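Local coordinates for uncharacterized protein DUF1470 (Jannaschia sp. CCS1, PDB 3H0N), which is of unknown function but carries a treble-clef zinc finger beside an ABATE domain and may act as a transcription regulator, at residues D43-D48 / P123-I128; D75-G80 / Q140-F145; G146-H151 / L171-R176; F158-S161 / T165-Y168. All coordinates share one frame; numbering follows the deposited sequence.

Interaction 1: residues D43-D48 / P123-I128; sequences DLLKDD and PMWTAI
The indole of Trp-125 is sandwiched between aliphatic groups. On one face sits CD2 of Leu-45, whose distance to the centroid of the six-membered ring of Trp-125 is 3.6 Å and whose direction lies only 15° off the ring normal, a well-formed CH-pi contact. The opposite face receives two groups from its own helix, CD1 of Ile-128 and, in the modelled conformer, CE of selenomethionine Met-124, both displaced toward the rim. At the edge, near the ring plane, Asp-48 CB approaches Trp-125 CZ2 at 4.1 Å. The second methyl of Leu-45 also takes part: Leu-45 CD1 lies 3.8 Å from Trp-125 NE1, which places the leucine fork across both rings of the indole. Leu-45 and Trp-125 each hold CG opposite the carbonyl carbon (chi1 -56° and -77°), and the two side chains run antiparallel alongside each other.

Leu-45 is the first residue beyond helix 38-44 and opens a type I beta turn ending at Asp-48, closed by the bond from Asp-48 N to Leu-45 O at 3.0 Å. Asp-48 is the N-cap of helix 49-54. Within the putative stress-induced transcription regulator region, which holds both segments, Leu-45 also packs on Phe-63 of helix 58-78, and the indole rests on Thr-10 and Val-14 of helix 10-22.

The direct contact is therefore dispersive, joining the turn between two helices to helix 121-138, while the polar atoms are met nearby: Trp-125 NE1 and Asp-48 OD2 share Ser-51 OG, and Asp-48 OD1 is held by Ala-50 N.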
# COMPACT_ATOMS: atom_id res chain seq x y z
N ASP A 43 14.84 19.54 6.06
CA ASP A 43 13.98 19.20 7.17
C ASP A 43 12.78 18.37 6.71
O ASP A 43 12.38 17.44 7.40
CB ASP A 43 13.53 20.45 7.89
CG ASP A 43 12.56 20.15 9.00
OD1 ASP A 43 12.96 19.46 9.95
OD2 ASP A 43 11.41 20.59 8.90
N LEU A 44 12.23 18.71 5.53
CA LEU A 44 11.14 17.94 4.95
C LEU A 44 11.45 16.45 4.77
O LEU A 44 10.61 15.58 5.06
CB LEU A 44 10.75 18.54 3.60
CG LEU A 44 9.60 17.86 2.85
CD1 LEU A 44 8.23 18.14 3.56
CD2 LEU A 44 9.54 18.31 1.40
N LEU A 45 12.66 16.17 4.28
CA LEU A 45 13.06 14.83 3.90
C LEU A 45 13.99 14.18 4.92
O LEU A 45 14.66 13.21 4.60
CB LEU A 45 13.78 14.86 2.54
CG LEU A 45 12.95 15.51 1.41
CD1 LEU A 45 13.75 15.54 0.10
CD2 LEU A 45 11.62 14.83 1.26
N LYS A 46 14.03 14.69 6.15
CA LYS A 46 15.00 14.22 7.17
C LYS A 46 14.89 12.72 7.47
O LYS A 46 15.86 12.10 7.90
CB LYS A 46 14.80 15.00 8.48
CG LYS A 46 13.46 14.72 9.18
CD LYS A 46 13.25 15.61 10.41
CE LYS A 46 12.09 15.09 11.26
N ASP A 47 13.73 12.11 7.24
CA ASP A 47 13.61 10.67 7.59
C ASP A 47 14.36 9.79 6.60
O ASP A 47 14.52 8.59 6.83
CB ASP A 47 12.14 10.25 7.68
CG ASP A 47 11.41 10.91 8.86
OD1 ASP A 47 12.07 11.38 9.80
OD2 ASP A 47 10.16 10.96 8.82
N ASP A 48 14.84 10.38 5.48
CA ASP A 48 15.61 9.66 4.47
C ASP A 48 17.00 10.26 4.32
O ASP A 48 17.22 11.20 3.53
CB ASP A 48 14.91 9.66 3.11
CG ASP A 48 15.66 8.84 2.09
OD1 ASP A 48 16.48 8.00 2.50
OD2 ASP A 48 15.45 9.03 0.89
N PRO A 123 11.73 12.88 -9.09
CA PRO A 123 10.81 11.81 -9.51
C PRO A 123 10.46 10.81 -8.41
O PRO A 123 9.31 10.40 -8.30
CB PRO A 123 11.56 11.14 -10.65
CG PRO A 123 12.32 12.27 -11.26
CD PRO A 123 12.82 13.06 -10.08
N MSE A 124 11.43 10.45 -7.57
CA MSE A 124 11.17 9.54 -6.45
C MSE A 124 10.12 10.11 -5.51
O MSE A 124 9.16 9.43 -5.14
CB MSE A 124 12.46 9.22 -5.65
CG MSE A 124 12.22 8.69 -4.24
SE MSE A 124 13.95 8.65 -3.31
CE MSE A 124 13.41 8.22 -1.52
N TRP A 125 10.34 11.35 -5.08
CA TRP A 125 9.42 11.99 -4.12
C TRP A 125 8.06 12.26 -4.74
O TRP A 125 7.06 12.14 -4.05
CB TRP A 125 10.07 13.20 -3.45
CG TRP A 125 11.03 12.75 -2.40
CD1 TRP A 125 12.37 12.69 -2.49
CD2 TRP A 125 10.66 12.14 -1.16
NE1 TRP A 125 12.89 12.11 -1.33
CE2 TRP A 125 11.85 11.76 -0.51
CE3 TRP A 125 9.44 11.90 -0.53
CZ2 TRP A 125 11.85 11.13 0.75
CZ3 TRP A 125 9.45 11.28 0.71
CH2 TRP A 125 10.63 10.90 1.32
N THR A 126 8.01 12.52 -6.04
CA THR A 126 6.74 12.64 -6.74
C THR A 126 5.98 11.34 -6.67
O THR A 126 4.78 11.33 -6.35
CB THR A 126 6.95 13.07 -8.20
OG1 THR A 126 7.62 14.34 -8.21
CG2 THR A 126 5.60 13.22 -8.89
N ALA A 127 6.62 10.21 -6.94
CA ALA A 127 5.96 8.91 -6.86
C ALA A 127 5.52 8.57 -5.46
O ALA A 127 4.42 8.02 -5.27
CB ALA A 127 6.92 7.81 -7.40
N ILE A 128 6.37 8.84 -4.47
CA ILE A 128 6.04 8.53 -3.08
C ILE A 128 4.82 9.32 -2.65
O ILE A 128 3.88 8.79 -2.03
CB ILE A 128 7.23 8.84 -2.17
CG1 ILE A 128 8.38 7.83 -2.42
CG2 ILE A 128 6.85 8.73 -0.68
CD1 ILE A 128 9.70 8.22 -1.75

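Interaction 2: residues D75-G80 / Q140-F145; sequences DALSNG and QNVRRF
The C-terminal turn of helix 58-78, closed by a Schellman motif with Gly-80 at positive phi (73°), packs against the 3-10 turn that leads into strand 145-147. Leu-77 has the largest share. With CG opposite its carbonyl carbon (chi1 -65°), its CD1 sits over one face of the Phe-145 ring, offset toward the rim, 3.8 Å from the centroid and 15° off the normal. Leu-77 CD2 reaches Val-142 CG1 at 4.1 Å, and the same CG1 of Val-142 comes closer still to Leu-77 O, at 3.3 Å. The leucine runs alongside Phe-145 but crosses Val-142 at about a right angle. Ser-78 CA lies 3.4 Å from Phe-145 O in a CA-H...O contact, while Ser-78 OG donates to Asp-75 O at 2.8 Å.

Phe-145 also meets Phe-158 edge-to-face and touches Leu-133 and Glu-136 of helix 121-138. With alanine in place of Phe-145, Leu-77 CD1 would probably lose the ring face it rests on, and a gap would be likely to open beside Phe-158.

Leu-77 O accepts from Gly-80 N and probably from a water, which reaches Val-142 O only weakly (3.5 Å), so the join itself rests mainly on apolar packing.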
# COMPACT_ATOMS: atom_id res chain seq x y z
N ASP A 75 -6.60 20.10 -2.40
CA ASP A 75 -7.75 20.99 -2.43
C ASP A 75 -8.95 20.31 -3.11
O ASP A 75 -10.08 20.41 -2.63
CB ASP A 75 -7.34 22.29 -3.12
CG ASP A 75 -8.48 23.21 -3.30
OD1 ASP A 75 -8.77 23.94 -2.35
OD2 ASP A 75 -9.10 23.13 -4.39
N ALA A 76 -8.72 19.59 -4.20
CA ALA A 76 -9.78 18.83 -4.85
C ALA A 76 -10.40 17.83 -3.88
O ALA A 76 -11.62 17.70 -3.78
CB ALA A 76 -9.32 18.15 -6.11
N LEU A 77 -9.54 17.10 -3.17
CA LEU A 77 -10.07 16.11 -2.21
C LEU A 77 -10.96 16.79 -1.13
O LEU A 77 -12.02 16.25 -0.75
CB LEU A 77 -8.94 15.29 -1.56
CG LEU A 77 -8.19 14.40 -2.55
CD1 LEU A 77 -7.06 13.70 -1.82
CD2 LEU A 77 -9.09 13.40 -3.27
N SER A 78 -10.51 17.96 -0.65
CA SER A 78 -11.25 18.70 0.40
C SER A 78 -12.64 19.13 -0.12
O SER A 78 -13.56 19.33 0.66
CB SER A 78 -10.49 19.92 0.90
OG SER A 78 -10.58 21.02 0.03
N ASN A 79 -12.79 19.23 -1.44
CA ASN A 79 -14.05 19.58 -2.09
C ASN A 79 -14.84 18.36 -2.59
O ASN A 79 -15.90 18.49 -3.21
CB ASN A 79 -13.74 20.51 -3.27
CG ASN A 79 -13.39 21.88 -2.83
OD1 ASN A 79 -14.01 22.44 -1.93
ND2 ASN A 79 -12.42 22.48 -3.51
N GLY A 80 -14.35 17.14 -2.33
CA GLY A 80 -15.01 15.96 -2.85
C GLY A 80 -14.83 15.74 -4.34
O GLY A 80 -15.52 14.90 -4.94
N GLN A 140 -10.82 5.21 1.34
CA GLN A 140 -12.09 5.86 1.60
C GLN A 140 -11.96 6.97 2.65
O GLN A 140 -12.88 7.23 3.43
CB GLN A 140 -13.16 4.84 2.02
CG GLN A 140 -13.23 3.58 1.11
CD GLN A 140 -13.54 3.94 -0.30
OE1 GLN A 140 -14.60 4.50 -0.60
NE2 GLN A 140 -12.59 3.67 -1.22
N ASN A 141 -10.81 7.64 2.63
CA ASN A 141 -10.48 8.70 3.61
C ASN A 141 -10.52 10.11 3.01
O ASN A 141 -9.97 11.04 3.61
CB ASN A 141 -9.12 8.44 4.23
CG ASN A 141 -9.11 7.25 5.13
OD1 ASN A 141 -10.14 6.87 5.71
ND2 ASN A 141 -7.94 6.63 5.24
N VAL A 142 -11.19 10.30 1.88
CA VAL A 142 -11.19 11.62 1.22
C VAL A 142 -11.71 12.71 2.15
O VAL A 142 -11.17 13.82 2.15
CB VAL A 142 -12.01 11.57 -0.07
CG1 VAL A 142 -12.19 12.94 -0.68
CG2 VAL A 142 -11.34 10.62 -1.09
N ARG A 143 -12.74 12.42 2.93
CA ARG A 143 -13.37 13.44 3.78
C ARG A 143 -12.45 13.92 4.90
O ARG A 143 -12.73 14.94 5.50
CB ARG A 143 -14.71 12.99 4.36
CG ARG A 143 -15.78 12.85 3.28
CD ARG A 143 -17.09 12.48 3.90
NE ARG A 143 -18.14 12.18 2.91
CZ ARG A 143 -18.99 13.08 2.43
NH1 ARG A 143 -18.93 14.33 2.82
NH2 ARG A 143 -19.92 12.71 1.55
N ARG A 144 -11.32 13.24 5.12
CA ARG A 144 -10.37 13.67 6.14
C ARG A 144 -9.33 14.71 5.65
O ARG A 144 -8.58 15.24 6.47
CB ARG A 144 -9.65 12.44 6.75
CG ARG A 144 -10.57 11.66 7.62
CD ARG A 144 -10.03 10.26 8.01
NE ARG A 144 -10.93 9.61 8.98
CZ ARG A 144 -10.99 9.88 10.28
NH1 ARG A 144 -10.16 10.77 10.83
NH2 ARG A 144 -11.92 9.28 11.06
N PHE A 145 -9.35 15.06 4.38
CA PHE A 145 -8.52 16.13 3.87
C PHE A 145 -9.23 17.47 4.06
O PHE A 145 -10.31 17.67 3.50
CB PHE A 145 -8.23 15.91 2.40
CG PHE A 145 -7.23 14.79 2.15
CD1 PHE A 145 -5.88 15.03 2.17
CD2 PHE A 145 -7.68 13.52 1.92
CE1 PHE A 145 -4.98 13.99 1.93
CE2 PHE A 145 -6.79 12.46 1.68
CZ PHE A 145 -5.45 12.71 1.67
O HOH W 1 -13.83 15.86 1.29

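Interaction 3: residues G146-H151 / L171-R176; sequences GICNAH and LACQNR. With NA (sodium ion), chain D; ZN (zinc ion), chain B.
Two of the four zinc ligands of a treble-clef finger meet here, one from the loop following strand 145-147 and one from the first turn of helix 171-180. Cys-148 SG and Cys-173 SG each bind the zinc ion at 2.3 Å, with Cys-153 and Cys-169 completing the site. Across the metal, Cys-148 SG lies 3.8 Å from Cys-173 SG. The two thiolates start from different rotamers: SG of Cys-148 lies opposite its backbone N (chi1 -166°), whereas SG of Cys-173 lies opposite its carbonyl carbon (chi1 -70°), which turns both sulfurs onto the metal from their separate backbones.

Each sulfur has further donors. Ala-150 N points at Cys-148 SG from 3.5 Å with a nearly straight angle of 167°, and NH1 and NH2 of Arg-176 make weak bonds to Cys-173 SG. These would be expected to temper the negative charge gathered on the sulfurs. Ala-150 CB packs beside the zinc site, 3.9 Å from Cys-173 CB and at the edge of the Arg-176 guanidinium. A water accepts from Arg-176 NH1 and donates to His-151 O at 2.7 Å, bridging the two segments.

Beyond the zinc, the same loop holds a sodium ion: the carbonyl oxygens of Cys-148 and Ala-150 bind it at 2.4 Å, together with Cys-153 O and three waters, one of them at a longer distance.

Gly-146 and Cys-148 pair through backbone bonds with Tyr-157 and Arg-155, so the metal-binding loop is the connection of the hairpin formed by strands 145-147 and 156-158. Helix 171-180 is tied to that hairpin through zinc, and Arg-28 touches its Ala-172 and Arg-176.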
# COMPACT_ATOMS: atom_id res chain seq x y z
N GLY A 146 -8.63 18.37 4.80
CA GLY A 146 -9.28 19.63 5.15
C GLY A 146 -8.39 20.83 4.89
O GLY A 146 -7.17 20.72 4.72
N ILE A 147 -9.05 21.99 4.85
CA ILE A 147 -8.39 23.30 4.79
C ILE A 147 -8.73 24.01 6.10
O ILE A 147 -9.87 24.03 6.54
CB ILE A 147 -8.89 24.17 3.62
CG1 ILE A 147 -8.90 23.41 2.31
CG2 ILE A 147 -8.02 25.50 3.46
CD1 ILE A 147 -7.60 22.95 1.90
N CYS A 148 -7.71 24.53 6.79
CA CYS A 148 -7.87 25.11 8.12
C CYS A 148 -9.03 26.11 8.19
O CYS A 148 -9.15 27.02 7.35
CB CYS A 148 -6.61 25.82 8.56
SG CYS A 148 -6.60 26.21 10.29
N ASN A 149 -9.82 25.97 9.23
CA ASN A 149 -10.96 26.88 9.45
C ASN A 149 -10.58 28.19 10.13
O ASN A 149 -11.43 29.07 10.29
CB ASN A 149 -12.07 26.17 10.23
CG ASN A 149 -12.97 25.33 9.33
OD1 ASN A 149 -12.88 25.35 8.07
ND2 ASN A 149 -14.01 24.77 9.97
N ALA A 150 -9.33 28.35 10.55
CA ALA A 150 -8.98 29.56 11.26
C ALA A 150 -8.91 30.75 10.30
O ALA A 150 -8.68 30.58 9.10
CB ALA A 150 -7.62 29.39 12.01
N HIS A 151 -9.08 31.93 10.85
CA HIS A 151 -8.94 33.16 10.08
C HIS A 151 -7.54 33.32 9.55
O HIS A 151 -6.52 33.16 10.28
CB HIS A 151 -9.32 34.35 10.97
CG HIS A 151 -9.12 35.70 10.35
ND1 HIS A 151 -9.96 36.18 9.36
CD2 HIS A 151 -8.22 36.69 10.59
CE1 HIS A 151 -9.58 37.41 9.04
NE2 HIS A 151 -8.53 37.74 9.76
N LEU A 171 -2.29 22.61 16.36
CA LEU A 171 -2.56 23.05 17.71
C LEU A 171 -2.47 24.57 17.80
O LEU A 171 -3.22 25.22 18.51
CB LEU A 171 -1.59 22.34 18.67
CG LEU A 171 -1.73 22.69 20.13
CD1 LEU A 171 -3.11 22.42 20.66
CD2 LEU A 171 -0.64 21.90 20.93
N ALA A 172 -1.59 25.18 17.00
CA ALA A 172 -1.44 26.60 16.98
C ALA A 172 -2.76 27.29 16.65
O ALA A 172 -3.23 28.17 17.35
CB ALA A 172 -0.30 27.00 16.00
N CYS A 173 -3.41 26.85 15.57
CA CYS A 173 -4.67 27.44 15.18
C CYS A 173 -5.80 27.07 16.13
O CYS A 173 -6.64 27.89 16.44
CB CYS A 173 -5.01 27.05 13.73
SG CYS A 173 -3.92 27.83 12.49
N GLN A 174 -5.81 25.84 16.62
CA GLN A 174 -6.74 25.45 17.67
C GLN A 174 -6.64 26.42 18.87
O GLN A 174 -7.65 26.83 19.43
CB GLN A 174 -6.48 23.97 18.08
CG GLN A 174 -7.57 23.33 18.87
CD GLN A 174 -8.68 22.77 17.97
OE1 GLN A 174 -8.44 22.03 16.99
NE2 GLN A 174 -9.92 23.02 18.37
N ASN A 175 -5.42 26.71 19.30
CA ASN A 175 -5.17 27.60 20.47
C ASN A 175 -5.55 29.04 20.19
O ASN A 175 -6.10 29.71 21.07
CB ASN A 175 -3.68 27.57 20.85
CG ASN A 175 -3.30 26.36 21.62
OD1 ASN A 175 -4.15 25.67 22.17
ND2 ASN A 175 -1.99 26.13 21.72
N ARG A 176 -5.25 29.52 18.99
CA ARG A 176 -5.60 30.90 18.62
C ARG A 176 -7.11 31.12 18.66
O ARG A 176 -7.59 32.10 19.19
CB ARG A 176 -5.04 31.23 17.26
CG ARG A 176 -5.13 32.71 16.89
CD ARG A 176 -4.43 33.00 15.57
NE ARG A 176 -3.41 31.98 15.38
CZ ARG A 176 -3.45 30.98 14.50
NH1 ARG A 176 -4.44 30.85 13.61
NH2 ARG A 176 -2.45 30.10 14.49
NA NA D . -9.01 29.39 7.04
ZN ZN B . -4.36 26.76 10.50
O HOH W 2 -11.27 29.91 7.18
O HOH W 3 -6.13 32.96 12.94
O HOH W 4 -9.31 29.16 4.31
O HOH W 5 -8.53 31.44 5.93

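Interaction 4: residues F158-S161 / T165-Y168; sequences FDTS and TRQY
Asp-159 and Arg-166 meet across a tight loop, and the carboxylate organises both of its sides. Asp-159 OD2 accepts from Arg-166 N at 2.9 Å, the donor lying well above the carboxylate plane (46° out of it). The other oxygen, Asp-159 OD1, is gripped twice within its own segment: Ser-161 OG donates at 2.6 Å on the syn side and Ser-161 N at 2.8 Å on the anti side, the latter closing an Asx turn. Placing CG opposite the backbone N of Asp-159 (chi1 -174°) brings the carboxylate in reach of all three donors.

Both bonds of Arg-166 NH1 are made at the guanidinium edge. NH1 donates to Thr-160 OG1 at 2.9 Å, close to the guanidinium plane, and to a water at 2.8 Å that in turn donates to Phe-158 O. Asp-159 OD1 stands above one face, toward its rim, 4.0 Å from Arg-166 NH1, a long salt bridge of charge alone, with no N-H directed at it. Ser-161 CB lies 3.6 Å from Arg-166 NH2. A second water gives a proton to Ser-161 OG and also bonds Thr-165 OG1.

An asparagine in place of Asp-159 would probably weaken the hold on Arg-166, leaving the guanidinium without its opposing charge and one of the three donors facing an amide NH2 instead of an acceptor.

This is the loop of the CGNR zinc finger between the hairpin, which ends in strand 156-158, and the zinc-binding helix 171-180. Arg-144, just before strand 145-147, bonds the carbonyls of Asp-159 and Ser-161; Phe-158 packs on Leu-12 and Leu-16 of helix 10-22, and Tyr-168 leans on helix 171-180.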
# COMPACT_ATOMS: atom_id res chain seq x y z
N PHE A 158 -4.66 16.53 7.25
CA PHE A 158 -5.35 15.25 7.17
C PHE A 158 -5.78 14.90 8.58
O PHE A 158 -4.96 14.80 9.49
CB PHE A 158 -4.46 14.15 6.59
CG PHE A 158 -5.15 12.84 6.45
CD1 PHE A 158 -5.15 11.96 7.51
CD2 PHE A 158 -5.84 12.48 5.31
CE1 PHE A 158 -5.84 10.73 7.43
CE2 PHE A 158 -6.48 11.27 5.21
CZ PHE A 158 -6.48 10.40 6.29
N ASP A 159 -7.08 14.79 8.78
CA ASP A 159 -7.68 14.54 10.09
C ASP A 159 -7.43 13.09 10.53
O ASP A 159 -7.90 12.13 9.89
CB ASP A 159 -9.19 14.78 10.00
CG ASP A 159 -9.92 14.69 11.33
OD1 ASP A 159 -9.33 14.27 12.36
OD2 ASP A 159 -11.13 15.05 11.31
N THR A 160 -6.66 12.96 11.61
CA THR A 160 -6.28 11.65 12.14
C THR A 160 -7.14 11.27 13.35
O THR A 160 -6.88 10.23 13.96
CB THR A 160 -4.79 11.66 12.57
OG1 THR A 160 -4.60 12.70 13.50
CG2 THR A 160 -3.85 11.89 11.38
N SER A 161 -8.13 12.10 13.69
CA SER A 161 -8.99 11.84 14.87
C SER A 161 -9.96 10.68 14.63
O SER A 161 -10.38 10.44 13.51
CB SER A 161 -9.78 13.09 15.25
OG SER A 161 -10.76 13.40 14.32
N THR A 165 -13.82 14.94 12.94
CA THR A 165 -14.40 16.28 13.04
C THR A 165 -13.37 17.38 13.33
O THR A 165 -13.76 18.48 13.73
CB THR A 165 -15.46 16.33 14.14
OG1 THR A 165 -14.86 15.89 15.36
CG2 THR A 165 -16.65 15.40 13.77
N ARG A 166 -12.08 17.14 13.09
CA ARG A 166 -11.06 18.18 13.26
C ARG A 166 -11.24 19.30 12.23
O ARG A 166 -11.49 19.04 11.06
CB ARG A 166 -9.67 17.56 13.09
CG ARG A 166 -8.51 18.52 13.39
CD ARG A 166 -7.19 17.75 13.53
NE ARG A 166 -7.26 16.92 14.73
CZ ARG A 166 -6.65 15.75 14.92
NH1 ARG A 166 -5.83 15.25 14.03
NH2 ARG A 166 -6.86 15.12 16.06
N GLN A 167 -11.09 20.53 12.69
CA GLN A 167 -11.41 21.75 11.94
C GLN A 167 -10.18 22.57 11.60
O GLN A 167 -10.25 23.42 10.72
CB GLN A 167 -12.39 22.64 12.76
CG GLN A 167 -13.75 21.96 13.00
CD GLN A 167 -14.73 22.76 13.88
OE1 GLN A 167 -14.35 23.55 14.74
NE2 GLN A 167 -16.02 22.54 13.63
N TYR A 168 -9.09 22.38 12.33
CA TYR A 168 -7.93 23.26 12.30
C TYR A 168 -6.69 22.47 11.98
O TYR A 168 -6.55 21.30 12.37
CB TYR A 168 -7.77 24.06 13.63
CG TYR A 168 -9.02 24.87 13.97
CD1 TYR A 168 -9.38 25.96 13.20
CD2 TYR A 168 -9.88 24.52 14.98
CE1 TYR A 168 -10.54 26.66 13.46
CE2 TYR A 168 -11.04 25.22 15.23
CZ TYR A 168 -11.36 26.27 14.48
OH TYR A 168 -12.51 27.01 14.67
O HOH W 6 -4.87 16.45 11.74
O HOH W 7 -12.48 15.09 15.93

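Interaction 1 stands apart, its centre 22 to 26 Å from the others and on the opposite side of the chain's centre. Interactions 1 and 2 both draw on helices 58-78 and 121-138, and along the chain their segments alternate. Interactions 2, 3 and 4 form a continuous cluster. Centres of 2 and 3 lie 18 Å apart, with Ser-78 touching Ile-147; those of 2 and 4 lie 12 Å apart, joined by Arg-144 with Asp-159 and Ser-161; those of 3 and 4 lie 10 Å apart, joined by Asn-149 with Gln-167. Interaction 4 is nested in the loop that interaction 3 closes around zinc. Interaction 2 thus couples the helical part to the finger, consistent with a two-part protein.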